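Local coordinates for nitroreductase family protein (Lactobacillus plantarum, PDB 4QLX), which probably reduces the carbon-carbon double bond of an enone fatty acid with NADH, using bound FMN, in the saturation pathway of polyunsaturated fatty acids, at residues R26-I34 with Y81-A89; A6-D14 with V158-A166. All coordinates share one frame; numbering follows the deposited sequence.

Interaction 2 joins the chain start, 6-14, to 158-166, and closes a long loop of chain. Interaction 1, between 26-34 and 81-89, is nested inside that loop. Their centres lie about 18 Å apart. The two touch directly: I34 CG1 packs on Y164 CZ at 3.5 Å, and F28 leans on the backbone of D165 and A166. Both feed the antiparallel sheet. Segment 81-89 leads into strand 89-96, and segment 158-166 runs into strand 165-169, with strand 188-197 between these two strands. Helix 36-46 also packs on both. Interaction 1 supplies R26 and Q83 to the FMN pocket, and R26 also meets the fatty acid; interaction 2 sits beside the second subunit.

Interaction 1: R26-I34 with Y81-A89; sequences RQFDPNVKI and YPQVDSASA. With FMN (flavin mononucleotide), chain C; KTC (10-oxooctadecanoic acid), chain I.
R26 and Q83 form part of the FMN pocket, their side chains running side by side. R26 CB lies 3.6 Å from Q83 CG. The arginine chain is extended from CG to NE (chi3 -174°), which carries the guanidinium to the flavin ring. There R26 NE donates to FMN O2 at 2.7 Å, with the N-H pointing almost straight at it (164°). A weak bond from R26 NH2 to FMN N1 adds to the grip. C14 of the bound oxo fatty acid lies over one guanidinium face. An alanine at R26 would probably leave FMN O2 without this short bond and open a gap beside the fatty acid chain. In this nitroreductase-family fold, Q83 belongs to helix 81-86, and its NE2 bonds to N80 and N167. At the helix end, F28 N donates to S86 OG at 3.1 Å. That hydroxyl in turn donates to P82 O. It also sits at the edge of the F28 ring, whose CD1 is 3.9 Å from A87 CB. Further on, S88 OG donates to V32 O at 2.7 Å, from above the carbonyl plane. Water 1 joins S88 OG to D29 O. I34 CD1 packs on S88 CB at 3.8 Å.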
loop_
_atom_site.group_PDB
_atom_site.type_symbol
_atom_site.label_atom_id
_atom_site.label_comp_id
_atom_site.label_asym_id
_atom_site.label_seq_id
_atom_site.Cartn_x
_atom_site.Cartn_y
_atom_site.Cartn_z
ATOM N N ARG A 26 -13.870 12.737 -2.324
ATOM C CA ARG A 26 -14.067 13.354 -1.024
ATOM C C ARG A 26 -15.538 13.663 -0.744
ATOM O O ARG A 26 -15.927 13.880 0.405
ATOM C CB ARG A 26 -13.229 14.635 -0.916
ATOM C CG ARG A 26 -11.734 14.375 -0.795
ATOM C CD ARG A 26 -10.903 15.647 -0.948
ATOM N NE ARG A 26 -9.473 15.330 -0.964
ATOM C CZ ARG A 26 -8.783 15.049 -2.068
ATOM N NH1 ARG A 26 -9.384 15.056 -3.259
ATOM N NH2 ARG A 26 -7.491 14.759 -1.983
ATOM N N GLN A 27 -16.353 13.672 -1.787
ATOM C CA GLN A 27 -17.788 13.874 -1.618
ATOM C C GLN A 27 -18.505 12.648 -2.117
ATOM O O GLN A 27 -18.404 12.293 -3.290
ATOM C CB GLN A 27 -18.270 15.111 -2.373
ATOM C CG GLN A 27 -17.642 16.401 -1.933
ATOM C CD GLN A 27 -18.305 17.605 -2.600
ATOM O OE1 GLN A 27 -19.395 17.493 -3.183
ATOM N NE2 GLN A 27 -17.644 18.755 -2.530
ATOM N N PHE A 28 -19.216 11.979 -1.226
ATOM C CA PHE A 28 -19.890 10.759 -1.613
ATOM C C PHE A 28 -21.385 10.978 -1.675
ATOM O O PHE A 28 -21.887 11.970 -1.167
ATOM C CB PHE A 28 -19.537 9.632 -0.638
ATOM C CG PHE A 28 -18.065 9.458 -0.451
ATOM C CD1 PHE A 28 -17.391 10.167 0.534
ATOM C CD2 PHE A 28 -17.346 8.622 -1.290
ATOM C CE1 PHE A 28 -16.029 10.012 0.697
ATOM C CE2 PHE A 28 -15.987 8.454 -1.133
ATOM C CZ PHE A 28 -15.324 9.155 -0.148
ATOM N N ASP A 29 -22.086 10.058 -2.320
ATOM C CA ASP A 29 -23.538 10.077 -2.302
ATOM C C ASP A 29 -24.035 9.664 -0.917
ATOM O O ASP A 29 -23.866 8.508 -0.514
ATOM C CB ASP A 29 -24.099 9.153 -3.375
ATOM C CG ASP A 29 -25.614 9.248 -3.496
ATOM O OD1 ASP A 29 -26.253 9.871 -2.618
ATOM O OD2 ASP A 29 -26.168 8.682 -4.461
ATOM N N PRO A 30 -24.663 10.608 -0.187
ATOM C CA PRO A 30 -25.160 10.321 1.163
ATOM C C PRO A 30 -26.386 9.409 1.170
ATOM O O PRO A 30 -26.800 8.986 2.245
ATOM C CB PRO A 30 -25.514 11.711 1.707
ATOM C CG PRO A 30 -25.901 12.488 0.476
ATOM C CD PRO A 30 -24.963 11.998 -0.596
ATOM N N ASN A 31 -26.952 9.110 0.005
ATOM C CA ASN A 31 -28.079 8.183 -0.057
ATOM C C ASN A 31 -27.664 6.719 -0.141
ATOM O O ASN A 31 -28.509 5.828 0.012
ATOM C CB ASN A 31 -28.974 8.502 -1.251
ATOM C CG ASN A 31 -29.618 9.865 -1.137
ATOM O OD1 ASN A 31 -30.093 10.244 -0.071
ATOM N ND2 ASN A 31 -29.594 10.626 -2.228
ATOM N N VAL A 32 -26.385 6.461 -0.414
ATOM C CA VAL A 32 -25.927 5.074 -0.491
ATOM C C VAL A 32 -25.187 4.686 0.780
ATOM O O VAL A 32 -24.283 5.384 1.262
ATOM C CB VAL A 32 -25.030 4.807 -1.722
ATOM C CG1 VAL A 32 -25.692 5.339 -2.987
ATOM C CG2 VAL A 32 -23.688 5.428 -1.542
ATOM N N LYS A 33 -25.618 3.570 1.346
ATOM C CA LYS A 33 -25.003 3.053 2.550
ATOM C C LYS A 33 -24.416 1.679 2.231
ATOM O O LYS A 33 -24.946 0.930 1.406
ATOM C CB LYS A 33 -26.021 2.995 3.702
ATOM C CG LYS A 33 -26.035 1.681 4.462
ATOM C CD LYS A 33 -27.055 1.679 5.600
ATOM C CE LYS A 33 -27.054 0.328 6.319
ATOM N NZ LYS A 33 -25.764 0.044 7.024
ATOM N N ILE A 34 -23.284 1.375 2.843
ATOM C CA ILE A 34 -22.682 0.068 2.672
ATOM C C ILE A 34 -22.952 -0.743 3.936
ATOM O O ILE A 34 -22.665 -0.286 5.039
ATOM C CB ILE A 34 -21.174 0.193 2.385
ATOM C CG1 ILE A 34 -20.963 1.060 1.135
ATOM C CG2 ILE A 34 -20.533 -1.193 2.221
ATOM C CD1 ILE A 34 -19.536 1.566 0.943
ATOM N N TYR A 81 -13.872 17.330 7.081
ATOM C CA TYR A 81 -15.263 17.048 7.430
ATOM C C TYR A 81 -16.147 16.610 6.236
ATOM O O TYR A 81 -17.032 15.768 6.427
ATOM C CB TYR A 81 -15.881 18.252 8.135
ATOM C CG TYR A 81 -15.395 18.433 9.557
ATOM C CD1 TYR A 81 -14.538 17.512 10.141
ATOM C CD2 TYR A 81 -15.806 19.518 10.324
ATOM C CE1 TYR A 81 -14.092 17.671 11.443
ATOM C CE2 TYR A 81 -15.361 19.685 11.631
ATOM C CZ TYR A 81 -14.507 18.753 12.184
ATOM O OH TYR A 81 -14.058 18.896 13.482
ATOM N N PRO A 82 -15.919 17.147 5.008
ATOM C CA PRO A 82 -16.742 16.663 3.882
ATOM C C PRO A 82 -16.706 15.143 3.660
ATOM O O PRO A 82 -17.746 14.505 3.469
ATOM C CB PRO A 82 -16.128 17.378 2.677
ATOM C CG PRO A 82 -15.639 18.664 3.237
ATOM C CD PRO A 82 -15.147 18.347 4.628
ATOM N N GLN A 83 -15.503 14.580 3.662
ATOM C CA GLN A 83 -15.333 13.137 3.571
ATOM C C GLN A 83 -16.038 12.412 4.712
ATOM O O GLN A 83 -16.797 11.486 4.477
ATOM C CB GLN A 83 -13.853 12.778 3.579
ATOM C CG GLN A 83 -13.060 13.396 2.461
ATOM C CD GLN A 83 -12.261 14.602 2.900
ATOM O OE1 GLN A 83 -12.817 15.617 3.332
ATOM N NE2 GLN A 83 -10.940 14.502 2.786
ATOM N N VAL A 84 -15.798 12.840 5.946
ATOM C CA VAL A 84 -16.394 12.157 7.087
ATOM C C VAL A 84 -17.924 12.255 7.076
ATOM O O VAL A 84 -18.608 11.237 7.203
ATOM C CB VAL A 84 -15.872 12.703 8.407
ATOM C CG1 VAL A 84 -16.600 12.035 9.565
ATOM C CG2 VAL A 84 -14.369 12.479 8.511
ATOM N N ASP A 85 -18.458 13.463 6.893
ATOM C CA ASP A 85 -19.910 13.640 6.822
ATOM C C ASP A 85 -20.565 12.829 5.705
ATOM O O ASP A 85 -21.573 12.172 5.937
ATOM C CB ASP A 85 -20.272 15.120 6.644
ATOM C CG ASP A 85 -19.992 15.939 7.881
ATOM O OD1 ASP A 85 -19.858 15.350 8.978
ATOM O OD2 ASP A 85 -19.913 17.180 7.765
ATOM N N SER A 86 -20.015 12.861 4.494
ATOM C CA SER A 86 -20.723 12.238 3.367
ATOM C C SER A 86 -20.421 10.752 3.168
ATOM O O SER A 86 -21.187 10.055 2.503
ATOM C CB SER A 86 -20.434 12.988 2.057
ATOM O OG SER A 86 -19.054 12.981 1.733
ATOM N N ALA A 87 -19.315 10.260 3.724
ATOM C CA ALA A 87 -18.933 8.867 3.490
ATOM C C ALA A 87 -19.948 7.877 4.054
ATOM O O ALA A 87 -20.561 8.125 5.096
ATOM C CB ALA A 87 -17.559 8.582 4.075
ATOM N N SER A 88 -20.126 6.759 3.353
ATOM C CA SER A 88 -20.927 5.658 3.877
ATOM C C SER A 88 -20.280 5.134 5.160
ATOM O O SER A 88 -20.958 4.877 6.150
ATOM C CB SER A 88 -21.059 4.524 2.858
ATOM O OG SER A 88 -21.640 4.970 1.640
ATOM N N ALA A 89 -18.962 4.975 5.134
ATOM C CA ALA A 89 -18.225 4.563 6.323
ATOM C C ALA A 89 -16.794 5.065 6.248
ATOM O O ALA A 89 -16.240 5.217 5.160
ATOM C CB ALA A 89 -18.250 3.055 6.474
HETATM N N1 FMN C . -6.728 14.184 1.225
HETATM C C2 FMN C . -7.461 15.094 1.957
HETATM O O2 FMN C . -8.362 15.733 1.428
HETATM N N3 FMN C . -7.205 15.307 3.285
HETATM C C4 FMN C . -6.201 14.595 3.897
HETATM O O4 FMN C . -5.955 14.783 5.081
HETATM C C4A FMN C . -5.449 13.688 3.169
HETATM N N5 FMN C . -4.447 12.991 3.795
HETATM C C5A FMN C . -3.703 12.064 3.105
HETATM C C6 FMN C . -2.718 11.390 3.802
HETATM C C7 FMN C . -1.947 10.443 3.151
HETATM C C7M FMN C . -0.883 9.696 3.890
HETATM C C8 FMN C . -2.169 10.188 1.809
HETATM C C8M FMN C . -1.316 9.150 1.158
HETATM C C9 FMN C . -3.168 10.869 1.105
HETATM C C9A FMN C . -3.949 11.825 1.760
HETATM N N10 FMN C . -4.960 12.553 1.116
HETATM C C10 FMN C . -5.707 13.473 1.830
HETATM C "C1'" FMN C . -5.283 12.360 -0.345
HETATM C "C2'" FMN C . -4.170 12.996 -1.207
HETATM O "O2'" FMN C . -4.281 14.403 -1.217
HETATM C "C3'" FMN C . -4.175 12.472 -2.641
HETATM O "O3'" FMN C . -3.810 11.103 -2.609
HETATM C "C4'" FMN C . -3.191 13.185 -3.580
HETATM O "O4'" FMN C . -3.502 14.551 -3.761
HETATM C "C5'" FMN C . -3.168 12.495 -4.942
HETATM O "O5'" FMN C . -4.451 12.483 -5.529
HETATM P P FMN C . -5.159 11.080 -5.898
HETATM O O1P FMN C . -6.524 11.419 -6.459
HETATM O O2P FMN C . -5.290 10.225 -4.650
HETATM O O3P FMN C . -4.352 10.329 -6.933
HETATM O O1 KTC I . -11.659 20.524 -4.436
HETATM C C17 KTC I . -10.981 19.507 -4.310
HETATM O O KTC I . -11.291 18.405 -4.997
HETATM C C16 KTC I . -9.787 19.494 -3.387
HETATM C C15 KTC I . -8.548 19.134 -4.192
HETATM C C14 KTC I . -7.626 18.234 -3.382
HETATM C C13 KTC I . -7.084 18.956 -2.158
HETATM C C12 KTC I . -6.074 18.096 -1.417
HETATM C C11 KTC I . -5.245 18.953 -0.470
HETATM C C10 KTC I . -4.226 18.104 0.295
HETATM C C9 KTC I . -4.904 17.250 1.352
HETATM C C8 KTC I . -3.876 16.293 1.897
HETATM O O2 KTC I . -3.389 15.427 1.175
HETATM C C7 KTC I . -3.442 16.425 3.336
HETATM C C6 KTC I . -2.392 15.362 3.627
HETATM C C5 KTC I . -2.403 15.014 5.105
HETATM C C4 KTC I . -1.347 15.822 5.843
HETATM C C3 KTC I . -1.781 15.964 7.290
HETATM C C2 KTC I . -0.606 15.784 8.234
HETATM C C1 KTC I . -0.827 16.571 9.528
HETATM C C KTC I . -2.160 16.270 10.186
HETATM O O HOH W 1 -21.491 7.041 -0.284
HETATM O O HOH W 2 -23.232 7.780 2.896
HETATM O O HOH W 3 -22.650 3.013 5.379
#

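Interaction 2: A6-D14 with V158-A166; sequences AVKNLVNND and VARAHGYDA
N12 and A161 meet through their backbones: N12 N donates to A161 O at 2.8 Å. The bond is nearly straight (175°), and its donor is tilted from the carbonyl plane. In return, A161 CA makes a C-H...O contact of 3.2 Å to N12 O. That oxygen is buried here with no conventional partner.

Water 4 makes an indirect polar link. It accepts from N12 ND2 at 2.9 Å and donates to R160 O. The N12 side chain has CG anti to its own N (chi1 -177°), which lets OD1 accept from D14 N, two residues on, in an Asx turn. Its ND2 also bonds to D17. R160 turns its guanidinium to D165, where NH1 meets OD1 in a salt bridge at 3.2 Å; its other nitrogens bond to the backbone of D17 and V18.

Packing fills in around these bonds. L10 CD2 makes an apolar contact with A161 CB at 4.0 Å. L10 CD2 also lies 4.0 Å from H162 NE2, and the two side chains cross at a slant. V11 CG1 packs on the backbone at H162 C, 3.5 Å away.

At the imidazole, N9 O sits over one face of the H162 ring, toward its rim. N9 ND2 approaches H162 CE1 to 3.5 Å, with the amide and ring planes 79° apart. E45 receives bonds from both N9 ND2 and H162 NE2.

The N-terminal loop thus lies against the C-terminal end of helix 137-161. That helix closes in a Schellman motif at G163, before the chain enters strand 165-169.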
loop_
_atom_site.group_PDB
_atom_site.type_symbol
_atom_site.label_atom_id
_atom_site.label_comp_id
_atom_site.label_asym_id
_atom_site.label_seq_id
_atom_site.Cartn_x
_atom_site.Cartn_y
_atom_site.Cartn_z
ATOM N N ALA A 6 -17.844 -11.604 -9.686
ATOM C CA ALA A 6 -18.340 -12.084 -8.390
ATOM C C ALA A 6 -19.188 -13.342 -8.645
ATOM O O ALA A 6 -20.305 -13.227 -9.125
ATOM C CB ALA A 6 -19.142 -11.013 -7.676
ATOM N N VAL A 7 -18.727 -14.529 -8.241
ATOM C CA VAL A 7 -17.916 -14.712 -7.042
ATOM C C VAL A 7 -16.396 -14.915 -7.175
ATOM O O VAL A 7 -15.869 -15.996 -6.899
ATOM C CB VAL A 7 -18.473 -15.915 -6.235
ATOM C CG1 VAL A 7 -18.045 -15.833 -4.755
ATOM C CG2 VAL A 7 -19.995 -15.975 -6.366
ATOM N N LYS A 8 -15.697 -13.859 -7.573
ATOM C CA LYS A 8 -14.390 -13.596 -6.991
ATOM C C LYS A 8 -14.703 -12.535 -5.942
ATOM O O LYS A 8 -13.835 -12.093 -5.190
ATOM C CB LYS A 8 -13.359 -13.116 -8.017
ATOM C CG LYS A 8 -12.606 -14.229 -8.752
ATOM C CD LYS A 8 -12.042 -13.687 -10.066
ATOM C CE LYS A 8 -11.258 -14.729 -10.849
ATOM N NZ LYS A 8 -9.810 -14.784 -10.468
ATOM N N ASN A 9 -15.982 -12.157 -5.921
ATOM C CA ASN A 9 -16.550 -11.138 -5.040
ATOM C C ASN A 9 -16.016 -9.727 -5.342
ATOM O O ASN A 9 -16.128 -8.822 -4.513
ATOM C CB ASN A 9 -16.322 -11.496 -3.563
ATOM C CG ASN A 9 -17.209 -10.681 -2.621
ATOM O OD1 ASN A 9 -18.441 -10.774 -2.682
ATOM N ND2 ASN A 9 -16.586 -9.871 -1.755
ATOM N N LEU A 10 -15.456 -9.544 -6.538
ATOM C CA LEU A 10 -15.015 -8.226 -7.001
ATOM C C LEU A 10 -15.796 -7.818 -8.242
ATOM O O LEU A 10 -15.570 -8.383 -9.302
ATOM C CB LEU A 10 -13.518 -8.227 -7.315
ATOM C CG LEU A 10 -12.564 -8.638 -6.192
ATOM C CD1 LEU A 10 -11.135 -8.256 -6.559
ATOM C CD2 LEU A 10 -12.966 -7.993 -4.875
ATOM N N VAL A 11 -16.703 -6.849 -8.126
ATOM C CA VAL A 11 -17.522 -6.464 -9.272
ATOM C C VAL A 11 -16.746 -5.598 -10.290
ATOM O O VAL A 11 -17.121 -5.518 -11.453
ATOM C CB VAL A 11 -18.804 -5.724 -8.822
ATOM C CG1 VAL A 11 -18.487 -4.325 -8.319
ATOM C CG2 VAL A 11 -19.824 -5.686 -9.960
ATOM N N ASN A 12 -15.669 -4.951 -9.860
ATOM C CA ASN A 12 -14.724 -4.393 -10.811
ATOM C C ASN A 12 -13.399 -5.120 -10.614
ATOM O O ASN A 12 -12.638 -4.813 -9.701
ATOM C CB ASN A 12 -14.575 -2.874 -10.642
ATOM C CG ASN A 12 -13.642 -2.250 -11.684
ATOM O OD1 ASN A 12 -13.109 -2.938 -12.555
ATOM N ND2 ASN A 12 -13.452 -0.938 -11.599
ATOM N N ASN A 13 -13.146 -6.097 -11.472
ATOM C CA ASN A 13 -11.974 -6.958 -11.342
ATOM C C ASN A 13 -10.913 -6.620 -12.383
ATOM O O ASN A 13 -9.995 -7.398 -12.619
ATOM C CB ASN A 13 -12.396 -8.421 -11.454
ATOM C CG ASN A 13 -11.322 -9.377 -10.996
ATOM O OD1 ASN A 13 -10.733 -9.195 -9.938
ATOM N ND2 ASN A 13 -11.045 -10.389 -11.807
ATOM N N ASP A 14 -11.057 -5.447 -13.001
ATOM C CA ASP A 14 -10.093 -4.916 -13.966
ATOM C C ASP A 14 -8.971 -4.160 -13.233
ATOM O O ASP A 14 -9.164 -3.026 -12.825
ATOM C CB ASP A 14 -10.829 -3.997 -14.965
ATOM C CG ASP A 14 -9.918 -3.413 -16.043
ATOM O OD1 ASP A 14 -8.683 -3.362 -15.864
ATOM O OD2 ASP A 14 -10.463 -2.969 -17.085
ATOM N N VAL A 158 -9.552 -2.190 -2.957
ATOM C CA VAL A 158 -10.689 -3.051 -2.669
ATOM C C VAL A 158 -11.979 -2.246 -2.791
ATOM O O VAL A 158 -12.949 -2.704 -3.399
ATOM C CB VAL A 158 -10.583 -3.682 -1.267
ATOM C CG1 VAL A 158 -11.895 -4.328 -0.876
ATOM C CG2 VAL A 158 -9.463 -4.719 -1.254
ATOM N N ALA A 159 -11.967 -1.039 -2.247
ATOM C CA ALA A 159 -13.137 -0.160 -2.317
ATOM C C ALA A 159 -13.631 -0.029 -3.759
ATOM O O ALA A 159 -14.824 -0.213 -4.034
ATOM C CB ALA A 159 -12.806 1.213 -1.722
ATOM N N ARG A 160 -12.703 0.253 -4.675
ATOM C CA ARG A 160 -13.022 0.409 -6.093
ATOM C C ARG A 160 -13.421 -0.914 -6.741
ATOM O O ARG A 160 -14.342 -0.957 -7.552
ATOM C CB ARG A 160 -11.840 1.046 -6.847
ATOM C CG ARG A 160 -11.824 2.569 -6.725
ATOM C CD ARG A 160 -10.696 3.249 -7.517
ATOM N NE ARG A 160 -10.634 2.866 -8.930
ATOM C CZ ARG A 160 -11.507 3.239 -9.866
ATOM N NH1 ARG A 160 -12.564 3.997 -9.561
ATOM N NH2 ARG A 160 -11.330 2.829 -11.117
ATOM N N ALA A 161 -12.749 -1.999 -6.366
ATOM C CA ALA A 161 -13.117 -3.318 -6.856
ATOM C C ALA A 161 -14.545 -3.698 -6.470
ATOM O O ALA A 161 -15.165 -4.534 -7.132
ATOM C CB ALA A 161 -12.134 -4.371 -6.336
ATOM N N HIS A 162 -15.057 -3.092 -5.397
ATOM C CA HIS A 162 -16.452 -3.295 -4.995
ATOM C C HIS A 162 -17.414 -2.285 -5.644
ATOM O O HIS A 162 -18.617 -2.280 -5.358
ATOM C CB HIS A 162 -16.575 -3.237 -3.474
ATOM C CG HIS A 162 -16.120 -4.492 -2.797
ATOM N ND1 HIS A 162 -16.979 -5.312 -2.095
ATOM C CD2 HIS A 162 -14.899 -5.079 -2.734
ATOM C CE1 HIS A 162 -16.304 -6.347 -1.624
ATOM N NE2 HIS A 162 -15.042 -6.228 -1.993
ATOM N N GLY A 163 -16.891 -1.428 -6.520
ATOM C CA GLY A 163 -17.743 -0.462 -7.189
ATOM C C GLY A 163 -17.882 0.861 -6.457
ATOM O O GLY A 163 -18.670 1.711 -6.857
ATOM N N TYR A 164 -17.103 1.040 -5.390
ATOM C CA TYR A 164 -17.117 2.271 -4.620
ATOM C C TYR A 164 -15.936 3.168 -4.976
ATOM O O TYR A 164 -15.276 2.975 -5.999
ATOM C CB TYR A 164 -17.110 1.955 -3.119
ATOM C CG TYR A 164 -18.316 1.131 -2.720
ATOM C CD1 TYR A 164 -19.603 1.595 -2.973
ATOM C CD2 TYR A 164 -18.174 -0.106 -2.105
ATOM C CE1 TYR A 164 -20.716 0.850 -2.638
ATOM C CE2 TYR A 164 -19.287 -0.863 -1.759
ATOM C CZ TYR A 164 -20.558 -0.367 -2.023
ATOM O OH TYR A 164 -21.675 -1.096 -1.685
ATOM N N ASP A 165 -15.687 4.149 -4.122
ATOM C CA ASP A 165 -14.506 4.989 -4.223
ATOM C C ASP A 165 -14.126 5.411 -2.831
ATOM O O ASP A 165 -14.829 5.082 -1.878
ATOM C CB ASP A 165 -14.752 6.198 -5.124
ATOM C CG ASP A 165 -14.547 5.865 -6.583
ATOM O OD1 ASP A 165 -13.374 5.640 -6.983
ATOM O OD2 ASP A 165 -15.548 5.795 -7.325
ATOM N N ALA A 166 -13.024 6.147 -2.705
ATOM C CA ALA A 166 -12.415 6.330 -1.401
ATOM C C ALA A 166 -11.371 7.434 -1.346
ATOM O O ALA A 166 -10.780 7.817 -2.354
ATOM C CB ALA A 166 -11.774 4.980 -0.939
HETATM O O HOH W 4 -15.150 0.471 -9.793
#